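Local atomic coordinates of GTPase subunit of restriction endonuclease (PDB entry 6P0F), a protein that probably recognises DNA through its N-terminal YTH-like domain as the GTPase subunit of an McrB-type restriction endonuclease. Residues 92-103 against 122-133. Numbering follows the deposited sequence.
Sequences VYLGIICETVEI and RFLMFFKKKPEK
Arg122 NH1 grips two acceptors across the contact, at the end of strand 99-102, donating to Ile103 O at 2.9 Å, in the guanidinium plane, and to Glu102 OE1 at 3.0 Å in a salt bridge that uses the anti lone pair of the carboxylate. Phe123 CZ sits over one guanidinium face, toward its rim, while Phe123 CE1 lies 3.3 Å from Glu102 CG, and the two side chains lie side by side, pointing the same way. Replacing Arg122 with an alanine would probably leave the Glu102 carboxylate without its charge partner here and Ile103 O without its side-chain donor. Inward from this end, paired bonds between Val101 and Leu124 join the backbones; on the same face Val101 CG2 meets Phe126 CE1 at 3.9 Å, and the Phe126 ring goes on to meet Phe52. A classic beta bulge sets Cys98 and Glu99 opposite the single residue Phe126: Cys98 N donates to Phe126 O, and Phe126 N reaches Glu99 O almost straight, at 178°. The strand bends sharply at Cys98, whose SG is tied to Cys45 by a disulfide. On the Leu94 side of the bend the backbones separate, and three waters bridge them, one linking Ile96 O to Lys128 N. The edge of the Phe127 ring abuts Gly95 C. Pairing resumes at Leu94 and Glu132, and Lys133, with CG anti to the backbone N (chi1 -168°), lays that carbon over the Tyr93 ring, 4.1 Å from its centroid, as a CH-pi contact. Bent strand 91-102, paired antiparallel with 123-127 and 132-133, thus belongs to the curled mixed sheet of this YTH-like domain.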
ATOM      1  N   VAL A  92      -7.121   8.429   2.749  1.00 18.64           N
ATOM      2  CA  VAL A  92      -7.062   6.977   2.717  1.00 17.78           C
ATOM      3  C   VAL A  92      -7.206   6.541   1.268  1.00 17.90           C
ATOM      4  O   VAL A  92      -8.082   7.041   0.553  1.00 19.92           O
ATOM      5  CB  VAL A  92      -8.168   6.329   3.579  1.00 20.35           C
ATOM      6  CG1 VAL A  92      -8.029   4.828   3.536  1.00 19.84           C
ATOM      7  CG2 VAL A  92      -8.077   6.851   5.019  1.00 21.20           C
ATOM      8  N   TYR A  93      -6.370   5.604   0.853  1.00 17.22           N
ATOM      9  CA  TYR A  93      -6.442   5.011  -0.470  1.00 17.98           C
ATOM     10  C   TYR A  93      -6.684   3.513  -0.338  1.00 19.99           C
ATOM     11  O   TYR A  93      -6.150   2.880   0.573  1.00 22.97           O
ATOM     12  CB  TYR A  93      -5.141   5.263  -1.269  1.00 18.77           C
ATOM     13  CG  TYR A  93      -4.859   6.733  -1.538  1.00 18.31           C
ATOM     14  CD1 TYR A  93      -4.381   7.552  -0.528  1.00 19.56           C
ATOM     15  CD2 TYR A  93      -5.052   7.284  -2.810  1.00 20.11           C
ATOM     16  CE1 TYR A  93      -4.125   8.915  -0.768  1.00 20.53           C
ATOM     17  CE2 TYR A  93      -4.821   8.624  -3.052  1.00 23.62           C
ATOM     18  CZ  TYR A  93      -4.336   9.424  -2.041  1.00 27.33           C
ATOM     19  OH  TYR A  93      -4.088  10.755  -2.312  1.00 29.65           O
ATOM     20  N   LEU A  94      -7.459   2.934  -1.260  1.00 18.71           N
ATOM     21  CA  LEU A  94      -7.753   1.502  -1.255  1.00 19.50           C
ATOM     22  C   LEU A  94      -7.229   0.875  -2.539  1.00 20.87           C
ATOM     23  O   LEU A  94      -7.625   1.280  -3.630  1.00 20.69           O
ATOM     24  CB  LEU A  94      -9.262   1.265  -1.130  1.00 21.45           C
ATOM     25  CG  LEU A  94      -9.682  -0.203  -1.217  1.00 24.63           C
ATOM     26  CD1 LEU A  94      -9.157  -1.015  -0.051  1.00 24.78           C
ATOM     27  CD2 LEU A  94     -11.203  -0.308  -1.254  1.00 29.57           C
ATOM     28  N   GLY A  95      -6.352  -0.105  -2.402  1.00 20.14           N
ATOM     29  CA  GLY A  95      -5.884  -0.872  -3.532  1.00 23.56           C
ATOM     30  C   GLY A  95      -6.101  -2.357  -3.363  1.00 22.29           C
ATOM     31  O   GLY A  95      -6.290  -2.834  -2.237  1.00 18.70           O
ATOM     32  N   ILE A  96      -6.102  -3.095  -4.474  1.00 20.60           N
ATOM     33  CA  ILE A  96      -6.100  -4.557  -4.449  1.00 19.80           C
ATOM     34  C   ILE A  96      -4.869  -5.033  -5.205  1.00 19.69           C
ATOM     35  O   ILE A  96      -4.540  -4.500  -6.275  1.00 19.96           O
ATOM     36  CB  ILE A  96      -7.419  -5.135  -5.015  1.00 19.59           C
ATOM     37  CG1 ILE A  96      -7.405  -6.652  -4.832  1.00 25.97           C
ATOM     38  CG2 ILE A  96      -7.656  -4.710  -6.419  1.00 25.18           C
ATOM     39  CD1 ILE A  96      -8.806  -7.288  -4.921  1.00 28.42           C
ATOM     40  N   ILE A  97      -4.152  -5.995  -4.619  1.00 19.43           N
ATOM     41  CA  ILE A  97      -2.841  -6.391  -5.123  1.00 20.73           C
ATOM     42  C   ILE A  97      -3.002  -7.314  -6.327  1.00 22.98           C
ATOM     43  O   ILE A  97      -3.698  -8.341  -6.270  1.00 21.36           O
ATOM     44  CB  ILE A  97      -1.996  -7.065  -4.032  1.00 19.43           C
ATOM     45  CG1 ILE A  97      -1.740  -6.086  -2.857  1.00 23.13           C
ATOM     46  CG2 ILE A  97      -0.675  -7.550  -4.621  1.00 21.60           C
ATOM     47  CD1 ILE A  97      -0.957  -6.675  -1.703  1.00 27.92           C
ATOM     48  N   CYS A  98      -2.385  -6.925  -7.435  1.00 19.17           N
ATOM     49  CA  CYS A  98      -2.375  -7.746  -8.644  1.00 19.34           C
ATOM     50  C   CYS A  98      -1.309  -8.835  -8.583  1.00 20.46           C
ATOM     51  O   CYS A  98      -1.529  -9.961  -9.048  1.00 21.39           O
ATOM     52  CB  CYS A  98      -2.137  -6.824  -9.834  1.00 23.96           C
ATOM     53  SG  CYS A  98      -2.147  -7.623 -11.446  1.00 27.01           S
ATOM     54  N   GLU A  99      -0.132  -8.499  -8.066  1.00 20.73           N
ATOM     55  CA  GLU A  99       0.996  -9.412  -8.013  1.00 19.31           C
ATOM     56  C   GLU A  99       1.937  -8.967  -6.909  1.00 22.24           C
ATOM     57  O   GLU A  99       1.992  -7.791  -6.558  1.00 22.71           O
ATOM     58  CB  GLU A  99       1.796  -9.444  -9.317  1.00 26.13           C
ATOM     59  CG  GLU A  99       1.536 -10.640 -10.208  1.00 32.71           C
ATOM     60  CD  GLU A  99       1.959 -11.954  -9.568  1.00 32.89           C
ATOM     61  OE1 GLU A  99       2.280 -11.989  -8.364  1.00 32.23           O
ATOM     62  OE2 GLU A  99       1.916 -12.975 -10.264  1.00 39.28           O
ATOM     63  N   THR A 100       2.696  -9.913  -6.398  1.00 23.59           N
ATOM     64  CA  THR A 100       3.783  -9.609  -5.476  1.00 26.59           C
ATOM     65  C   THR A 100       5.063 -10.153  -6.082  1.00 23.81           C
ATOM     66  O   THR A 100       5.064 -11.180  -6.767  1.00 26.89           O
ATOM     67  CB  THR A 100       3.574 -10.205  -4.081  1.00 27.64           C
ATOM     68  OG1 THR A 100       3.544 -11.634  -4.171  1.00 27.64           O
ATOM     69  CG2 THR A 100       2.292  -9.701  -3.453  1.00 25.59           C
ATOM     70  N   VAL A 101       6.158  -9.441  -5.842  1.00 22.63           N
ATOM     71  CA  VAL A 101       7.456  -9.775  -6.395  1.00 23.27           C
ATOM     72  C   VAL A 101       8.459  -9.547  -5.284  1.00 26.15           C
ATOM     73  O   VAL A 101       8.570  -8.427  -4.786  1.00 27.69           O
ATOM     74  CB  VAL A 101       7.813  -8.909  -7.618  1.00 29.94           C
ATOM     75  CG1 VAL A 101       9.210  -9.261  -8.100  1.00 32.50           C
ATOM     76  CG2 VAL A 101       6.766  -9.084  -8.726  1.00 30.25           C
ATOM     77  N   GLU A 102       9.189 -10.581  -4.898  1.00 26.60           N
ATOM     78  CA  GLU A 102      10.321 -10.419  -4.003  1.00 30.61           C
ATOM     79  C   GLU A 102      11.571 -10.158  -4.839  1.00 26.90           C
ATOM     80  O   GLU A 102      11.985 -11.012  -5.634  1.00 31.38           O
ATOM     81  CB  GLU A 102      10.503 -11.649  -3.113  1.00 34.91           C
ATOM     82  CG  GLU A 102      11.746 -11.555  -2.231  1.00 45.19           C
ATOM     83  CD  GLU A 102      12.042 -12.849  -1.451  1.00 50.83           C
ATOM     84  OE1 GLU A 102      13.101 -12.908  -0.784  1.00 47.02           O
ATOM     85  OE2 GLU A 102      11.270 -13.822  -1.600  1.00 47.02           O
ATOM     86  N   ILE A 103      12.173  -8.988  -4.668  1.00 28.35           N
ATOM     87  CA  ILE A 103      13.456  -8.689  -5.295  1.00 27.68           C
ATOM     88  C   ILE A 103      14.559  -9.238  -4.398  1.00 30.97           C
ATOM     89  O   ILE A 103      14.570  -8.992  -3.187  1.00 29.33           O
ATOM     90  CB  ILE A 103      13.637  -7.179  -5.522  1.00 27.01           C
ATOM     91  CG1 ILE A 103      12.490  -6.623  -6.380  1.00 25.67           C
ATOM     92  CG2 ILE A 103      14.988  -6.908  -6.181  1.00 32.07           C
ATOM     93  CD1 ILE A 103      12.385  -7.229  -7.740  1.00 27.48           C
ATOM     94  N   ARG A 122      12.477  -4.223  -0.752  1.00 28.45           N
ATOM     95  CA  ARG A 122      12.563  -5.173  -1.846  1.00 25.67           C
ATOM     96  C   ARG A 122      11.370  -6.123  -1.964  1.00 23.40           C
ATOM     97  O   ARG A 122      11.287  -6.857  -2.949  1.00 24.81           O
ATOM     98  CB  ARG A 122      13.852  -5.989  -1.716  1.00 31.05           C
ATOM     99  CG  ARG A 122      13.862  -6.960  -0.535  1.00 31.37           C
ATOM    100  CD  ARG A 122      15.269  -7.534  -0.324  1.00 33.32           C
ATOM    101  NE  ARG A 122      15.267  -8.540   0.741  1.00 35.54           N
ATOM    102  CZ  ARG A 122      14.943  -9.819   0.566  1.00 41.34           C
ATOM    103  NH1 ARG A 122      14.609 -10.270  -0.639  1.00 38.92           N
ATOM    104  NH2 ARG A 122      14.970 -10.661   1.592  1.00 38.75           N
ATOM    105  N   PHE A 123      10.442  -6.124  -1.019  1.00 23.36           N
ATOM    106  CA  PHE A 123       9.214  -6.907  -1.159  1.00 25.01           C
ATOM    107  C   PHE A 123       8.159  -6.019  -1.805  1.00 23.10           C
ATOM    108  O   PHE A 123       7.561  -5.152  -1.154  1.00 24.97           O
ATOM    109  CB  PHE A 123       8.790  -7.462   0.200  1.00 25.92           C
ATOM    110  CG  PHE A 123       9.732  -8.526   0.709  1.00 31.03           C
ATOM    111  CD1 PHE A 123       9.616  -9.844   0.282  1.00 41.36           C
ATOM    112  CD2 PHE A 123      10.756  -8.197   1.578  1.00 35.74           C
ATOM    113  CE1 PHE A 123      10.498 -10.821   0.731  1.00 43.54           C
ATOM    114  CE2 PHE A 123      11.647  -9.168   2.023  1.00 39.92           C
ATOM    115  CZ  PHE A 123      11.515 -10.477   1.598  1.00 40.55           C
ATOM    116  N   LEU A 124       7.923  -6.246  -3.100  1.00 24.75           N
ATOM    117  CA  LEU A 124       7.072  -5.374  -3.888  1.00 23.47           C
ATOM    118  C   LEU A 124       5.657  -5.916  -3.998  1.00 21.60           C
ATOM    119  O   LEU A 124       5.439  -7.127  -4.129  1.00 25.18           O
ATOM    120  CB  LEU A 124       7.637  -5.197  -5.305  1.00 21.15           C
ATOM    121  CG  LEU A 124       9.103  -4.810  -5.476  1.00 22.17           C
ATOM    122  CD1 LEU A 124       9.400  -4.621  -6.967  1.00 24.76           C
ATOM    123  CD2 LEU A 124       9.404  -3.547  -4.702  1.00 25.34           C
HETATM  124  N   MSE A 125       4.705  -4.996  -4.040  1.00 19.78           N
HETATM  125  CA  MSE A 125       3.306  -5.330  -4.335  1.00 20.35           C
HETATM  126  C   MSE A 125       2.875  -4.433  -5.497  1.00 22.99           C
HETATM  127  O   MSE A 125       3.057  -3.212  -5.430  1.00 20.98           O
HETATM  128  CB  MSE A 125       2.405  -5.122  -3.125  1.00 22.25           C
HETATM  129  CG  MSE A 125       2.338  -3.671  -2.666  1.00 24.44           C
HETATM  130 SE   MSE A 125       1.556  -3.565  -0.851  1.00 32.09          SE
HETATM  131  CE  MSE A 125       2.834  -4.685  -0.082  1.00 26.12           C
ATOM    132  N   PHE A 126       2.302  -5.020  -6.541  1.00 18.59           N
ATOM    133  CA  PHE A 126       1.829  -4.281  -7.703  1.00 17.74           C
ATOM    134  C   PHE A 126       0.312  -4.125  -7.646  1.00 21.14           C
ATOM    135  O   PHE A 126      -0.392  -5.034  -7.204  1.00 22.64           O
ATOM    136  CB  PHE A 126       2.246  -4.988  -9.004  1.00 18.70           C
ATOM    137  CG  PHE A 126       3.685  -4.764  -9.374  1.00 18.96           C
ATOM    138  CD1 PHE A 126       4.680  -5.492  -8.758  1.00 21.92           C
ATOM    139  CD2 PHE A 126       4.042  -3.786 -10.303  1.00 20.24           C
ATOM    140  CE1 PHE A 126       6.030  -5.259  -9.047  1.00 22.00           C
ATOM    141  CE2 PHE A 126       5.363  -3.555 -10.588  1.00 23.43           C
ATOM    142  CZ  PHE A 126       6.362  -4.305  -9.947  1.00 23.40           C
ATOM    143  N   PHE A 127      -0.180  -2.970  -8.108  1.00 18.12           N
ATOM    144  CA  PHE A 127      -1.603  -2.663  -8.220  1.00 21.01           C
ATOM    145  C   PHE A 127      -1.949  -2.355  -9.673  1.00 20.69           C
ATOM    146  O   PHE A 127      -1.338  -1.467 -10.278  1.00 22.17           O
ATOM    147  CB  PHE A 127      -1.975  -1.454  -7.354  1.00 20.02           C
ATOM    148  CG  PHE A 127      -1.677  -1.628  -5.909  1.00 17.96           C
ATOM    149  CD1 PHE A 127      -0.430  -1.294  -5.399  1.00 19.62           C
ATOM    150  CD2 PHE A 127      -2.633  -2.127  -5.048  1.00 23.47           C
ATOM    151  CE1 PHE A 127      -0.146  -1.458  -4.072  1.00 21.89           C
ATOM    152  CE2 PHE A 127      -2.349  -2.302  -3.709  1.00 21.45           C
ATOM    153  CZ  PHE A 127      -1.105  -1.955  -3.218  1.00 21.38           C
ATOM    154  N   LYS A 128      -2.952  -3.040 -10.229  1.00 22.81           N
ATOM    155  CA  LYS A 128      -3.248  -2.825 -11.648  1.00 23.87           C
ATOM    156  C   LYS A 128      -3.862  -1.448 -11.881  1.00 27.48           C
ATOM    157  O   LYS A 128      -3.486  -0.746 -12.827  1.00 32.09           O
ATOM    158  CB  LYS A 128      -4.176  -3.903 -12.191  1.00 27.17           C
ATOM    159  CG  LYS A 128      -4.441  -3.728 -13.682  1.00 32.44           C
ATOM    160  CD  LYS A 128      -4.286  -5.021 -14.424  1.00 45.53           C
ATOM    161  CE  LYS A 128      -5.237  -6.047 -13.904  1.00 34.00           C
ATOM    162  NZ  LYS A 128      -5.524  -7.098 -14.950  1.00 41.07           N
ATOM    163  N   LYS A 129      -4.835  -1.062 -11.052  1.00 29.53           N
ATOM    164  CA  LYS A 129      -5.410   0.281 -11.098  1.00 30.33           C
ATOM    165  C   LYS A 129      -4.801   1.086  -9.960  1.00 27.67           C
ATOM    166  O   LYS A 129      -4.530   0.532  -8.890  1.00 28.73           O
ATOM    167  CB  LYS A 129      -6.936   0.250 -10.979  1.00 35.20           C
ATOM    168  CG  LYS A 129      -7.638  -0.639 -12.029  1.00 46.70           C
ATOM    169  CD  LYS A 129      -7.627  -0.019 -13.433  1.00 56.00           C
ATOM    170  CE  LYS A 129      -8.320  -0.933 -14.446  1.00 55.64           C
ATOM    171  NZ  LYS A 129      -8.284  -0.378 -15.825  1.00 61.54           N
ATOM    172  N   LYS A 130      -4.528   2.381 -10.215  1.00 27.38           N
ATOM    173  CA  LYS A 130      -4.142   3.319  -9.171  1.00 25.59           C
ATOM    174  C   LYS A 130      -5.036   3.066  -7.963  1.00 24.08           C
ATOM    175  O   LYS A 130      -6.266   3.034  -8.113  1.00 21.87           O
ATOM    176  CB  LYS A 130      -4.275   4.776  -9.640  1.00 23.72           C
ATOM    177  CG  LYS A 130      -3.776   5.791  -8.662  1.00 26.09           C
ATOM    178  CD  LYS A 130      -4.073   7.232  -9.128  1.00 25.67           C
ATOM    179  CE  LYS A 130      -3.748   8.229  -8.038  1.00 33.44           C
ATOM    180  NZ  LYS A 130      -3.907   9.646  -8.502  1.00 32.01           N
ATOM    181  N   PRO A 131      -4.474   2.852  -6.778  1.00 22.21           N
ATOM    182  CA  PRO A 131      -5.314   2.783  -5.575  1.00 19.49           C
ATOM    183  C   PRO A 131      -6.264   3.969  -5.514  1.00 21.20           C
ATOM    184  O   PRO A 131      -5.886   5.110  -5.780  1.00 22.24           O
ATOM    185  CB  PRO A 131      -4.289   2.784  -4.431  1.00 21.06           C
ATOM    186  CG  PRO A 131      -3.122   2.080  -5.000  1.00 22.00           C
ATOM    187  CD  PRO A 131      -3.056   2.571  -6.457  1.00 20.99           C
ATOM    188  N   GLU A 132      -7.510   3.683  -5.138  1.00 21.01           N
ATOM    189  CA  GLU A 132      -8.585   4.654  -5.194  1.00 23.30           C
ATOM    190  C   GLU A 132      -8.587   5.527  -3.954  1.00 24.41           C
ATOM    191  O   GLU A 132      -8.603   5.004  -2.836  1.00 21.36           O
ATOM    192  CB  GLU A 132      -9.911   3.911  -5.275  1.00 26.08           C
ATOM    193  CG  GLU A 132     -11.065   4.765  -5.606  1.00 41.18           C
ATOM    194  CD  GLU A 132     -11.287   4.774  -7.087  1.00 43.16           C
ATOM    195  OE1 GLU A 132     -11.799   3.764  -7.613  1.00 51.81           O
ATOM    196  OE2 GLU A 132     -10.916   5.779  -7.719  1.00 51.26           O
ATOM    197  N   LYS A 133      -8.577   6.851  -4.143  1.00 22.34           N
ATOM    198  CA  LYS A 133      -8.682   7.755  -3.003  1.00 21.17           C
ATOM    199  C   LYS A 133     -10.099   7.711  -2.453  1.00 23.71           C
ATOM    200  O   LYS A 133     -11.070   8.025  -3.161  1.00 24.18           O
ATOM    201  CB  LYS A 133      -8.311   9.177  -3.403  1.00 24.49           C
ATOM    202  CG  LYS A 133      -8.121  10.139  -2.239  1.00 26.52           C
ATOM    203  CD  LYS A 133      -7.559  11.491  -2.728  1.00 29.58           C
ATOM    204  CE  LYS A 133      -7.132  12.373  -1.574  1.00 33.35           C
ATOM    205  NZ  LYS A 133      -6.536  13.670  -2.036  1.00 42.32           N
TER
HETATM  206  O   HOH W   1      -8.088   0.784  -6.848  1.00 32.96           O
HETATM  207  O   HOH W   2      -5.933  -1.087  -6.933  1.00 24.90           O
HETATM  208  O   HOH W   3      -4.796  -4.598  -8.947  1.00 25.08           O